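PDB 4AC1: endo-N-acetyl-beta-D-glucosaminidase from Hypocrea jecorina, which cleaves the chitobiose core of N-linked glycans as an endo-acting family 18 glycoside hydrolase, and is held responsible for deglycosylating the fungus's own cellulases. Local coordinates for residues 9-13 / 60-64; 35-41 / 77-83; 43-49 / 106-110; 20-25 / 256-260; 84-90 / 125-130. One frame throughout, in Å; residues are numbered along the deposited sequence.

Contact 1. Residues 9-13 / 60-64. With NAG (2-acetamido-2-deoxy-beta-D-glucopyranose), chain C.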
# COMPACT_ATOMS: atom_id res chain seq x y z
N PHE A 9 -0.32 3.49 7.14
CA PHE A 9 -0.17 4.37 8.30
C PHE A 9 0.04 5.79 7.76
O PHE A 9 1.18 6.19 7.49
CB PHE A 9 1.03 3.88 9.12
CG PHE A 9 1.23 4.57 10.45
CD1 PHE A 9 0.49 4.19 11.57
CD2 PHE A 9 2.18 5.57 10.59
CE1 PHE A 9 0.69 4.83 12.80
CE2 PHE A 9 2.39 6.21 11.80
CZ PHE A 9 1.64 5.84 12.92
N GLN A 10 -1.07 6.51 7.53
CA GLN A 10 -1.03 7.87 6.98
C GLN A 10 -1.19 8.93 8.07
O GLN A 10 -0.43 9.90 8.12
CB GLN A 10 -2.07 8.10 5.89
CG GLN A 10 -1.80 9.41 5.15
CD GLN A 10 -2.89 9.79 4.18
OE1 GLN A 10 -3.98 10.19 4.57
NE2 GLN A 10 -2.59 9.68 2.90
N THR A 11 -2.20 8.73 8.92
CA THR A 11 -2.45 9.61 10.06
C THR A 11 -1.49 9.21 11.16
O THR A 11 -1.58 8.10 11.71
CB THR A 11 -3.91 9.50 10.53
OG1 THR A 11 -4.77 9.83 9.44
CG2 THR A 11 -4.19 10.46 11.69
N THR A 12 -0.56 10.12 11.45
CA THR A 12 0.61 9.82 12.29
C THR A 12 0.53 10.47 13.67
O THR A 12 1.28 10.11 14.57
CB THR A 12 1.91 10.30 11.60
OG1 THR A 12 1.82 11.72 11.35
CG2 THR A 12 2.15 9.56 10.27
N HIS A 13 -0.38 11.44 13.79
CA HIS A 13 -0.57 12.22 15.01
C HIS A 13 -2.06 12.36 15.28
O HIS A 13 -2.86 12.41 14.35
CB HIS A 13 0.05 13.62 14.86
CG HIS A 13 1.54 13.62 14.77
ND1 HIS A 13 2.23 13.05 13.72
CD2 HIS A 13 2.49 14.12 15.60
CE1 HIS A 13 3.53 13.19 13.91
NE2 HIS A 13 3.71 13.84 15.04
N HIS A 60 8.70 16.53 13.43
CA HIS A 60 7.36 15.94 13.43
C HIS A 60 7.38 14.41 13.38
O HIS A 60 6.52 13.75 13.97
CB HIS A 60 6.52 16.51 12.27
CG HIS A 60 5.04 16.34 12.44
ND1 HIS A 60 4.32 17.01 13.40
CD2 HIS A 60 4.14 15.61 11.74
CE1 HIS A 60 3.04 16.68 13.30
NE2 HIS A 60 2.91 15.84 12.30
N PHE A 61 8.39 13.85 12.71
CA PHE A 61 8.47 12.41 12.50
C PHE A 61 9.55 11.67 13.29
O PHE A 61 9.83 10.51 13.00
CB PHE A 61 8.60 12.12 11.00
CG PHE A 61 7.43 12.60 10.19
CD1 PHE A 61 6.15 12.12 10.44
CD2 PHE A 61 7.61 13.56 9.20
CE1 PHE A 61 5.06 12.58 9.70
CE2 PHE A 61 6.53 14.03 8.46
CZ PHE A 61 5.25 13.53 8.70
N TYR A 62 10.12 12.30 14.32
CA TYR A 62 11.13 11.61 15.13
C TYR A 62 10.60 10.32 15.76
O TYR A 62 11.29 9.30 15.77
CB TYR A 62 11.68 12.52 16.24
CG TYR A 62 12.61 13.62 15.79
CD1 TYR A 62 13.27 13.55 14.55
CD2 TYR A 62 12.85 14.73 16.60
CE1 TYR A 62 14.13 14.57 14.14
CE2 TYR A 62 13.72 15.74 16.20
CZ TYR A 62 14.35 15.66 14.97
OH TYR A 62 15.21 16.66 14.56
N THR A 63 9.39 10.38 16.32
CA THR A 63 8.79 9.23 16.99
C THR A 63 8.55 8.13 15.95
O THR A 63 8.92 6.99 16.14
CB THR A 63 7.46 9.58 17.72
OG1 THR A 63 7.67 10.68 18.63
CG2 THR A 63 6.91 8.38 18.48
N LEU A 64 7.95 8.52 14.82
CA LEU A 64 7.65 7.57 13.75
C LEU A 64 8.89 6.78 13.32
O LEU A 64 8.89 5.55 13.34
CB LEU A 64 7.02 8.32 12.57
CG LEU A 64 6.40 7.51 11.43
CD1 LEU A 64 5.42 8.37 10.65
CD2 LEU A 64 7.47 6.94 10.52
C1 NAG C . 14.86 9.38 16.94
C2 NAG C . 15.48 9.76 15.60
C3 NAG C . 16.69 10.66 15.81
C4 NAG C . 16.26 11.88 16.62
C5 NAG C . 15.59 11.42 17.92
C6 NAG C . 15.02 12.60 18.69
C7 NAG C . 15.37 8.42 13.58
C8 NAG C . 15.77 7.16 12.89
N2 NAG C . 15.81 8.58 14.83
O3 NAG C . 17.22 11.04 14.56
O4 NAG C . 17.37 12.70 16.93
O5 NAG C . 14.50 10.54 17.64
O6 NAG C . 14.79 12.19 20.02
O7 NAG C . 14.65 9.25 13.01
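Two stacked imidazoles carry about half of this junction. The rings of His13 and His60 lie nearly flat on each other, with centroids 3.6 Å apart and planes only 12° from parallel, which defines an offset stack; the closest side-chain approach is His13 CE1 to His60 NE2 at 3.2 Å. His13 is held in this pose from within its own segment: its ND1 lies 2.7 Å from Thr12 OG1, a hydrogen bond in which either group could be the donor. The other edge of the imidazole reaches the backbone, His13 NE2 being 3.0 Å from His60 O. Thr12 OG1 also sits 3.7 Å from Phe61 CE1, at the edge of the phenyl ring. The third main contributor, Leu64, supplies the apolar half: Leu64 CD1 packs at 3.5 Å on Thr12 CG2. At the edge of the Phe9 ring, Leu64 CD1 is 3.9 Å from Phe9 CE2. Tyr62 takes no part in this pairing. One face of its ring is covered by the GlcNAc of the glycan on Asn66, with Tyr62 CD2 3.7 Å from NAG C6. In the GH18 barrel the contact ties the loop after strand 4-9 to the start of helix 62-73, where Phe61 is the N-cap residue; Phe9 and Leu64 then continue inward onto Leu36 and Val38 of strand 35-42, while Thr12 pairs through its backbone with Ile20.

Contact 2. Residues 35-41 / 77-83; sequences HLIVCSF and KVMGMVG
Six backbone hydrogen bonds join two parallel strands: Leu36 N to Lys77 O and Gly83 N to Phe41 O at 3.0 Å, and Met79 N to Leu36 O, Val38 N to Met79 O, Met81 N to Val38 O and Phe41 N to Met81 O at 2.9 Å. His35 is level with Lys77 and Val38 with Gly80, but Phe41 with Val82; this one-residue shift is a beta bulge, and a non-prolyl cis peptide precedes Ser40. Gly83 takes phi/psi 109/-120, which calls for glycine. The strand segments' axes approach to 4.3 Å and cross at -29°. Ile37 (m, t) sets CG2 3.5 Å from Met81 CB, on the His35 and Met79 face; Met81 (chi1 t) brings CE 3.7 Å from Cys39 CB. Opposite Ile37, Val38 CG2 is 4.2 Å from Val78 CG1. Gly80 admits the Phe41 ring (chi1 m), CE2 to Gly80 CA being 4.0 Å. Such parallel pairing builds the GH18 (beta/alpha)8 barrel: strands 4-9 and 121-125 flank the pair, and helix 62-73 covers Val38, Phe41 and Val78.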
# COMPACT_ATOMS: atom_id res chain seq x y z
N HIS A 35 3.63 -6.21 6.90
CA HIS A 35 4.09 -4.97 6.27
C HIS A 35 3.41 -3.77 6.87
O HIS A 35 2.18 -3.79 7.04
CB HIS A 35 3.79 -5.01 4.76
CG HIS A 35 4.46 -6.14 4.05
ND1 HIS A 35 3.95 -7.42 4.05
CD2 HIS A 35 5.64 -6.19 3.39
CE1 HIS A 35 4.79 -8.21 3.40
NE2 HIS A 35 5.82 -7.49 3.00
N LEU A 36 4.17 -2.71 7.11
CA LEU A 36 3.64 -1.43 7.57
C LEU A 36 4.05 -0.42 6.50
O LEU A 36 5.25 -0.29 6.21
CB LEU A 36 4.22 -1.06 8.94
CG LEU A 36 3.68 0.16 9.71
CD1 LEU A 36 4.09 1.51 9.10
CD2 LEU A 36 2.16 0.10 9.96
N ILE A 37 3.07 0.27 5.90
CA ILE A 37 3.33 1.22 4.82
C ILE A 37 3.15 2.65 5.33
O ILE A 37 2.02 3.10 5.57
CB ILE A 37 2.46 0.94 3.56
CG1 ILE A 37 2.65 -0.52 3.09
CG2 ILE A 37 2.84 1.92 2.43
CD1 ILE A 37 1.88 -0.90 1.84
N VAL A 38 4.27 3.34 5.52
CA VAL A 38 4.30 4.75 5.95
C VAL A 38 3.94 5.60 4.73
O VAL A 38 4.53 5.45 3.66
CB VAL A 38 5.68 5.14 6.51
CG1 VAL A 38 5.75 6.64 6.85
CG2 VAL A 38 5.99 4.29 7.74
N CYS A 39 2.99 6.51 4.90
CA CYS A 39 2.43 7.25 3.78
C CYS A 39 1.79 8.56 4.26
O CYS A 39 1.62 8.74 5.46
CB CYS A 39 1.41 6.39 3.03
SG CYS A 39 -0.03 5.84 4.00
N SER A 40 1.45 9.49 3.35
CA SER A 40 1.76 9.43 1.93
C SER A 40 2.90 10.37 1.60
O SER A 40 2.87 11.57 1.92
CB SER A 40 0.54 9.83 1.09
OG SER A 40 -0.54 8.93 1.30
N PHE A 41 3.93 9.84 0.96
CA PHE A 41 5.00 10.67 0.40
C PHE A 41 4.47 11.43 -0.82
O PHE A 41 3.62 10.92 -1.57
CB PHE A 41 6.23 9.82 0.04
CG PHE A 41 7.00 9.33 1.25
CD1 PHE A 41 8.03 10.09 1.79
CD2 PHE A 41 6.70 8.10 1.83
CE1 PHE A 41 8.76 9.64 2.89
CE2 PHE A 41 7.43 7.64 2.94
CZ PHE A 41 8.45 8.41 3.47
N LYS A 77 8.11 -5.74 7.66
CA LYS A 77 8.80 -4.99 6.62
C LYS A 77 8.19 -3.59 6.57
O LYS A 77 6.96 -3.43 6.45
CB LYS A 77 8.64 -5.68 5.26
CG LYS A 77 9.15 -7.12 5.19
CD LYS A 77 10.61 -7.25 5.57
CE LYS A 77 11.03 -8.71 5.55
NZ LYS A 77 12.44 -8.85 5.11
N VAL A 78 9.04 -2.58 6.69
CA VAL A 78 8.57 -1.20 6.69
C VAL A 78 8.80 -0.61 5.30
O VAL A 78 9.94 -0.53 4.84
CB VAL A 78 9.21 -0.35 7.82
CG1 VAL A 78 8.81 1.12 7.70
CG2 VAL A 78 8.79 -0.89 9.18
N MET A 79 7.71 -0.18 4.67
CA MET A 79 7.72 0.39 3.33
C MET A 79 7.22 1.82 3.38
O MET A 79 6.66 2.26 4.39
CB MET A 79 6.75 -0.38 2.43
CG MET A 79 7.10 -1.84 2.24
SD MET A 79 5.83 -2.78 1.38
CE MET A 79 5.82 -1.98 -0.24
N GLY A 80 7.41 2.53 2.27
CA GLY A 80 6.73 3.80 2.06
C GLY A 80 5.69 3.64 0.96
O GLY A 80 5.72 2.64 0.22
N MET A 81 4.78 4.61 0.87
CA MET A 81 3.94 4.77 -0.31
C MET A 81 4.06 6.21 -0.75
O MET A 81 4.08 7.12 0.09
CB MET A 81 2.48 4.42 -0.03
CG MET A 81 1.53 4.72 -1.18
SD MET A 81 0.73 6.35 -1.05
CE MET A 81 -0.66 5.92 0.00
N VAL A 82 4.20 6.39 -2.05
CA VAL A 82 4.18 7.71 -2.68
C VAL A 82 2.93 7.82 -3.55
O VAL A 82 2.52 6.85 -4.22
CB VAL A 82 5.49 7.96 -3.49
CG1 VAL A 82 5.71 6.90 -4.56
CG2 VAL A 82 5.53 9.37 -4.10
N GLY A 83 2.32 9.00 -3.53
CA GLY A 83 1.11 9.27 -4.31
C GLY A 83 -0.12 9.40 -3.45
O GLY A 83 -0.17 10.26 -2.55

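Contact 3. Residues 43-49 / 106-110; sequences INQGGVV and YYGQL
Residues 43-49 form a loop with a type II beta turn from Asn44 to Gly47, closed by Gly47 N to Asn44 O at 2.9 Å; Gly46 takes the left-handed corner at phi/psi 72/3. The turn faces one side of a helical segment, 106-110, through Tyr106 and Gln109, both chi1 m. Gly46 N donates to Tyr106 OH at 2.7 Å, almost linearly (178°). Gln109 uses both ends of its amide: NE2 donates to Gly47 O at 2.9 Å, and OE1 lies 2.7 Å from a water that accepts from Asn44 N at 2.8 Å. In the GH18 barrel this places the loop between strands 35-42 and 50-51, which pair antiparallel, against helix 100-116. Two further groups of the loop are satisfied outside the helix, Ile43 N by Ser89 OG and Val48 O by His50 ND1. Apolar contacts flank the polar ones: Ile43 (m, m) sets CG2 3.7 Å from Tyr106 CD1 and CD1 4.2 Å from Leu110 CB, while Val49 (t) brings CG2 to 3.7 Å from Gln109 CB.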
# COMPACT_ATOMS: atom_id res chain seq x y z
N ILE A 43 5.83 14.03 -4.02
CA ILE A 43 6.85 14.68 -4.84
C ILE A 43 6.28 16.03 -5.27
O ILE A 43 5.20 16.11 -5.86
CB ILE A 43 7.22 13.83 -6.09
CG1 ILE A 43 7.56 12.38 -5.71
CG2 ILE A 43 8.34 14.51 -6.91
CD1 ILE A 43 8.81 12.20 -4.91
N ASN A 44 7.00 17.10 -4.95
CA ASN A 44 6.52 18.46 -5.19
C ASN A 44 7.37 19.19 -6.21
O ASN A 44 8.57 19.36 -6.00
CB ASN A 44 6.54 19.24 -3.87
CG ASN A 44 5.70 18.57 -2.80
OD1 ASN A 44 6.21 18.16 -1.76
ND2 ASN A 44 4.40 18.44 -3.06
N GLN A 45 6.76 19.61 -7.32
CA GLN A 45 7.47 20.43 -8.31
C GLN A 45 8.11 21.63 -7.60
O GLN A 45 7.44 22.33 -6.83
CB GLN A 45 6.53 20.92 -9.41
CG GLN A 45 7.21 21.86 -10.41
CD GLN A 45 6.27 22.49 -11.42
OE1 GLN A 45 6.52 22.43 -12.62
NE2 GLN A 45 5.21 23.13 -10.94
N GLY A 46 9.40 21.83 -7.82
CA GLY A 46 10.11 22.96 -7.22
C GLY A 46 10.36 22.85 -5.72
O GLY A 46 10.91 23.77 -5.12
N GLY A 47 9.97 21.72 -5.12
CA GLY A 47 10.12 21.50 -3.69
C GLY A 47 10.92 20.27 -3.30
O GLY A 47 11.67 19.71 -4.10
N VAL A 48 10.77 19.89 -2.04
CA VAL A 48 11.39 18.67 -1.54
C VAL A 48 10.28 17.66 -1.23
O VAL A 48 9.13 18.04 -1.02
CB VAL A 48 12.27 18.89 -0.26
CG1 VAL A 48 13.43 19.84 -0.57
CG2 VAL A 48 11.42 19.42 0.92
N VAL A 49 10.66 16.39 -1.18
CA VAL A 49 9.72 15.35 -0.79
C VAL A 49 9.12 15.67 0.58
O VAL A 49 9.83 16.08 1.50
CB VAL A 49 10.40 13.98 -0.78
CG1 VAL A 49 9.54 12.91 -0.10
CG2 VAL A 49 10.79 13.58 -2.18
N TYR A 106 13.66 14.54 -9.67
CA TYR A 106 12.58 14.11 -8.78
C TYR A 106 12.70 12.64 -8.39
O TYR A 106 12.46 12.28 -7.23
CB TYR A 106 11.20 14.49 -9.34
CG TYR A 106 11.03 15.99 -9.39
CD1 TYR A 106 10.95 16.72 -8.21
CD2 TYR A 106 11.01 16.67 -10.60
CE1 TYR A 106 10.83 18.10 -8.24
CE2 TYR A 106 10.90 18.06 -10.64
CZ TYR A 106 10.81 18.76 -9.44
OH TYR A 106 10.71 20.12 -9.46
N TYR A 107 13.08 11.81 -9.35
CA TYR A 107 13.38 10.42 -9.04
C TYR A 107 14.50 10.35 -7.97
O TYR A 107 14.43 9.57 -7.02
CB TYR A 107 13.75 9.58 -10.28
CG TYR A 107 14.26 8.24 -9.84
CD1 TYR A 107 13.37 7.25 -9.42
CD2 TYR A 107 15.64 8.00 -9.73
CE1 TYR A 107 13.83 6.05 -8.93
CE2 TYR A 107 16.10 6.80 -9.23
CZ TYR A 107 15.18 5.83 -8.84
OH TYR A 107 15.64 4.63 -8.37
N GLY A 108 15.54 11.18 -8.13
CA GLY A 108 16.65 11.19 -7.19
C GLY A 108 16.18 11.50 -5.78
O GLY A 108 16.66 10.91 -4.81
N GLN A 109 15.22 12.41 -5.66
CA GLN A 109 14.62 12.71 -4.36
C GLN A 109 13.91 11.49 -3.75
O GLN A 109 14.04 11.22 -2.55
CB GLN A 109 13.63 13.86 -4.46
CG GLN A 109 14.24 15.24 -4.75
CD GLN A 109 13.17 16.31 -4.75
OE1 GLN A 109 11.99 16.02 -4.91
NE2 GLN A 109 13.57 17.56 -4.56
N LEU A 110 13.17 10.75 -4.57
CA LEU A 110 12.49 9.54 -4.09
C LEU A 110 13.51 8.48 -3.65
O LEU A 110 13.38 7.91 -2.57
CB LEU A 110 11.54 8.99 -5.17
CG LEU A 110 10.76 7.71 -4.82
CD1 LEU A 110 9.81 7.94 -3.64
CD2 LEU A 110 10.00 7.20 -6.04
O HOH W 1 9.73 17.26 -4.25

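Contact 4. Residues 20-25 / 256-260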
# COMPACT_ATOMS: atom_id res chain seq x y z
N ILE A 20 0.92 9.08 17.16
CA ILE A 20 0.20 7.82 17.29
C ILE A 20 1.24 6.71 17.15
O ILE A 20 1.93 6.64 16.14
CB ILE A 20 -0.90 7.71 16.22
CG1 ILE A 20 -1.98 8.76 16.48
CG2 ILE A 20 -1.52 6.30 16.20
CD1 ILE A 20 -2.88 9.03 15.32
N SER A 21 1.37 5.88 18.17
CA SER A 21 2.33 4.79 18.12
C SER A 21 1.86 3.71 17.16
O SER A 21 0.68 3.33 17.17
CB SER A 21 2.52 4.18 19.51
OG SER A 21 3.52 3.19 19.46
N MET A 22 2.80 3.20 16.37
CA MET A 22 2.56 2.03 15.53
C MET A 22 2.83 0.72 16.28
O MET A 22 2.48 -0.35 15.78
CB MET A 22 3.37 2.07 14.24
CG MET A 22 4.88 2.06 14.45
SD MET A 22 5.83 2.21 12.92
CE MET A 22 5.56 3.94 12.46
N LEU A 23 3.43 0.81 17.46
CA LEU A 23 3.92 -0.38 18.16
C LEU A 23 2.86 -1.36 18.69
O LEU A 23 3.18 -2.55 18.82
CB LEU A 23 4.93 -0.02 19.26
CG LEU A 23 6.15 0.78 18.78
CD1 LEU A 23 6.97 1.22 19.97
CD2 LEU A 23 6.98 0.00 17.78
N PRO A 24 1.62 -0.91 18.97
CA PRO A 24 0.64 -1.91 19.40
C PRO A 24 0.44 -3.02 18.37
O PRO A 24 0.05 -4.12 18.72
CB PRO A 24 -0.64 -1.09 19.56
CG PRO A 24 -0.13 0.25 20.00
CD PRO A 24 1.09 0.47 19.13
N LEU A 25 0.74 -2.74 17.10
CA LEU A 25 0.63 -3.74 16.05
C LEU A 25 1.59 -4.92 16.22
O LEU A 25 1.36 -5.99 15.64
CB LEU A 25 0.85 -3.10 14.68
CG LEU A 25 -0.31 -2.23 14.21
CD1 LEU A 25 0.13 -1.38 13.04
CD2 LEU A 25 -1.53 -3.09 13.83
N GLU A 256 -7.20 2.93 6.92
CA GLU A 256 -5.79 2.99 7.35
C GLU A 256 -5.79 2.79 8.87
O GLU A 256 -6.84 2.57 9.50
CB GLU A 256 -5.17 4.35 6.99
CG GLU A 256 -5.96 5.54 7.52
CD GLU A 256 -5.09 6.71 7.96
OE1 GLU A 256 -3.91 6.51 8.33
OE2 GLU A 256 -5.61 7.84 7.94
N TYR A 257 -4.62 2.85 9.49
CA TYR A 257 -4.49 2.33 10.85
C TYR A 257 -5.33 2.99 11.95
O TYR A 257 -6.11 2.32 12.63
CB TYR A 257 -3.02 2.34 11.30
CG TYR A 257 -2.80 1.91 12.73
CD1 TYR A 257 -3.15 0.63 13.18
CD2 TYR A 257 -2.23 2.79 13.65
CE1 TYR A 257 -2.92 0.24 14.49
CE2 TYR A 257 -2.01 2.41 14.99
CZ TYR A 257 -2.35 1.12 15.39
OH TYR A 257 -2.13 0.71 16.69
N PHE A 258 -5.13 4.30 12.13
CA PHE A 258 -5.36 4.95 13.44
C PHE A 258 -6.76 4.88 14.03
O PHE A 258 -6.92 5.01 15.24
CB PHE A 258 -4.91 6.42 13.41
CG PHE A 258 -5.96 7.36 12.91
CD1 PHE A 258 -6.34 7.35 11.57
CD2 PHE A 258 -6.58 8.25 13.79
CE1 PHE A 258 -7.31 8.21 11.11
CE2 PHE A 258 -7.56 9.12 13.34
CZ PHE A 258 -7.92 9.10 12.01
N ASN A 259 -7.77 4.70 13.19
CA ASN A 259 -9.17 4.73 13.63
C ASN A 259 -9.91 3.46 13.28
O ASN A 259 -11.14 3.41 13.33
CB ASN A 259 -9.90 5.95 13.04
CG ASN A 259 -9.94 5.93 11.51
OD1 ASN A 259 -9.32 5.09 10.87
ND2 ASN A 259 -10.67 6.86 10.92
N SER A 260 -9.16 2.41 12.95
CA SER A 260 -9.76 1.16 12.49
C SER A 260 -10.84 0.63 13.41
O SER A 260 -10.64 0.53 14.61
CB SER A 260 -8.69 0.10 12.39
OG SER A 260 -7.71 0.43 11.43
O HOH W 2 -1.64 2.80 18.41
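Tyr257 lays its ring under Leu25, whose CD1 sits over one face, 4.1 Å from the ring centroid and 26° off the normal, a CH-pi contact; the closest atoms of the pair are Leu25 CG and Tyr257 CE1 at 3.6 Å. Ile20 meets the same ring at its edge, CG2 to Tyr257 CE2 at 4.1 Å, and sends CD1 to within 3.8 Å of Phe258 CB. No direct hydrogen bond crosses the interface. A water does the bridging, donating to Ser21 O at 2.7 Å and lying 2.8 Å from Tyr257 OH. Tyr257 follows strand 251-255, which pairs with strand 4-9 to close the GH18 (beta/alpha)8 barrel, so the contact packs the loop after the last strand on the approach to helix 24-27, the first in the chain. That helix entry is shaped by Ser21, whose OG accepts from Leu23 N at 3.1 Å in a capping bond and also pairs with Glu67 OE2. Across from it, residues 257-260 make a type I turn, Ser260 N to Tyr257 O at 3.1 Å.

Contact 5. Residues 84-90 / 125-130; sequences GAAPGSF and DVEQPM. With ZN (zinc ion), chain G.
This is a water-filled loop-to-loop contact at the C-terminal ends of two adjacent barrel strands, beside a bound zinc ion. Both segments are loop for most of their length. The backbones come closest where they leave the sheet: Gly84, at phi/psi 73/-151, donates N to Asp125 O at 2.9 Å (166°). Next comes Gln128 (chi1 m, chi2 81°), which fills the curve of residues 84-90. Its NE2 makes a weak 3.4 Å hydrogen bond to Gly84 O, and its OE1 lies 2.8, 3.2 and 2.8 Å from three waters, the last of which donates to it; these waters also meet Gly84 O and Glu127 N, Ala86 O and Ser89 N, and Gly88 N and Phe90 N respectively. Phe90 (chi1 m) makes the apolar end: Val126 CG2 lies over its face, 3.8 Å from the ring centroid and 12° off the normal, a CH-pi contact, and Met130 SD lies 4.9 Å from the same centroid, 55° off the normal, an oblique Met-aromatic contact. Asp125 and Glu127 fit the last two acidic positions of the GH18 DxDxE motif, whose glutamate is the catalytic acid in the family. Here Glu127 OE2 binds zinc at 2.0 Å, with four waters and Gln189 completing six ligands. The loops lead from strands 77-83 and 121-125 to helices 100-116 and 132-146, and Phe90 packs back on Val82.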
# COMPACT_ATOMS: atom_id res chain seq x y z
N GLY A 84 -1.10 8.54 -3.69
CA GLY A 84 -2.40 8.62 -3.03
C GLY A 84 -3.22 9.78 -3.56
O GLY A 84 -3.07 10.19 -4.72
N ALA A 85 -4.07 10.31 -2.70
CA ALA A 85 -5.08 11.31 -3.09
C ALA A 85 -4.51 12.63 -3.62
O ALA A 85 -5.07 13.21 -4.55
CB ALA A 85 -6.03 11.58 -1.92
N ALA A 86 -3.41 13.11 -3.04
CA ALA A 86 -2.87 14.41 -3.42
C ALA A 86 -2.17 14.33 -4.78
O ALA A 86 -1.21 13.57 -4.93
CB ALA A 86 -1.94 14.93 -2.35
N PRO A 87 -2.65 15.10 -5.78
CA PRO A 87 -2.01 15.06 -7.10
C PRO A 87 -0.63 15.71 -7.06
O PRO A 87 -0.37 16.54 -6.19
CB PRO A 87 -2.93 15.92 -7.98
CG PRO A 87 -4.19 16.07 -7.23
CD PRO A 87 -3.81 16.00 -5.78
N GLY A 88 0.24 15.33 -7.98
CA GLY A 88 1.52 16.00 -8.12
C GLY A 88 2.74 15.11 -8.25
O GLY A 88 3.76 15.55 -8.78
N SER A 89 2.65 13.86 -7.79
CA SER A 89 3.81 12.97 -7.78
C SER A 89 4.06 12.27 -9.11
O SER A 89 5.19 11.85 -9.38
CB SER A 89 3.69 11.92 -6.67
OG SER A 89 3.69 12.52 -5.39
N PHE A 90 3.03 12.16 -9.94
CA PHE A 90 3.09 11.31 -11.14
C PHE A 90 2.74 12.06 -12.42
O PHE A 90 2.38 11.44 -13.42
CB PHE A 90 2.16 10.09 -10.99
CG PHE A 90 2.44 9.26 -9.77
CD1 PHE A 90 3.67 8.63 -9.58
CD2 PHE A 90 1.46 9.12 -8.79
CE1 PHE A 90 3.91 7.87 -8.43
CE2 PHE A 90 1.70 8.37 -7.66
CZ PHE A 90 2.91 7.75 -7.48
N ASP A 125 1.14 4.35 -5.44
CA ASP A 125 -0.32 4.45 -5.39
C ASP A 125 -0.76 5.57 -6.31
O ASP A 125 -0.84 6.73 -5.92
CB ASP A 125 -0.76 4.69 -3.94
CG ASP A 125 -2.26 4.65 -3.74
OD1 ASP A 125 -3.05 4.50 -4.70
OD2 ASP A 125 -2.66 4.81 -2.56
N VAL A 126 -1.00 5.21 -7.56
CA VAL A 126 -1.17 6.19 -8.62
C VAL A 126 -2.66 6.48 -8.80
O VAL A 126 -3.42 5.65 -9.30
CB VAL A 126 -0.53 5.69 -9.94
CG1 VAL A 126 -0.69 6.75 -11.03
CG2 VAL A 126 0.95 5.34 -9.72
N GLU A 127 -3.08 7.65 -8.32
CA GLU A 127 -4.49 8.01 -8.34
C GLU A 127 -4.80 9.15 -9.32
O GLU A 127 -5.92 9.65 -9.35
CB GLU A 127 -5.00 8.32 -6.92
CG GLU A 127 -4.98 7.15 -5.95
CD GLU A 127 -5.58 7.49 -4.59
OE1 GLU A 127 -6.35 8.46 -4.50
OE2 GLU A 127 -5.29 6.77 -3.62
N GLN A 128 -3.82 9.54 -10.13
CA GLN A 128 -4.04 10.46 -11.26
C GLN A 128 -3.35 9.84 -12.46
O GLN A 128 -2.49 8.98 -12.28
CB GLN A 128 -3.50 11.87 -10.99
CG GLN A 128 -4.05 12.54 -9.74
CD GLN A 128 -3.35 12.08 -8.46
OE1 GLN A 128 -2.14 11.85 -8.45
NE2 GLN A 128 -4.11 11.96 -7.39
N PRO A 129 -3.70 10.27 -13.69
CA PRO A 129 -3.11 9.61 -14.87
C PRO A 129 -1.59 9.77 -14.98
O PRO A 129 -1.04 10.87 -14.78
CB PRO A 129 -3.81 10.30 -16.04
CG PRO A 129 -5.13 10.72 -15.48
CD PRO A 129 -4.80 11.17 -14.08
N MET A 130 -0.92 8.66 -15.29
CA MET A 130 0.51 8.62 -15.60
C MET A 130 0.66 7.78 -16.87
O MET A 130 -0.05 6.79 -17.03
CB MET A 130 1.31 7.99 -14.45
CG MET A 130 2.80 8.02 -14.64
SD MET A 130 3.65 7.25 -13.26
CE MET A 130 5.28 7.99 -13.40
ZN ZN G . -6.23 6.43 -1.83
O HOH W 3 -1.43 9.64 -6.91
O HOH W 4 0.51 12.21 -6.70
O HOH W 5 -0.00 13.09 -9.82
O HOH W 6 -6.95 8.17 -1.80
O HOH W 7 -7.95 5.29 -2.72
O HOH W 8 -4.57 7.18 -0.70
O HOH W 9 -7.22 6.13 0.08

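In the fold
Contact 2 is the core of the set, almost wholly buried and built of backbone hydrogen bonds; the others involve loops that leave the strands, against a helix start in contacts 1 and 4, helix 100-116 in contact 3 and another loop in contact 5. Contact 1 is also largely buried; contacts 3, 4 and 5 are partly exposed and each holds ordered water, with most polar groups in 3 and 5. Thr11 OG1 meets Glu256 OE2 at 2.6 Å between contacts 1 and 4, which use stacked imidazoles and a leucine-tyrosine CH-pi contact. Ile43 N to Ser89 OG at 2.9 Å joins contacts 3 and 5. Strand 77-83 runs from contact 2 directly into contact 5.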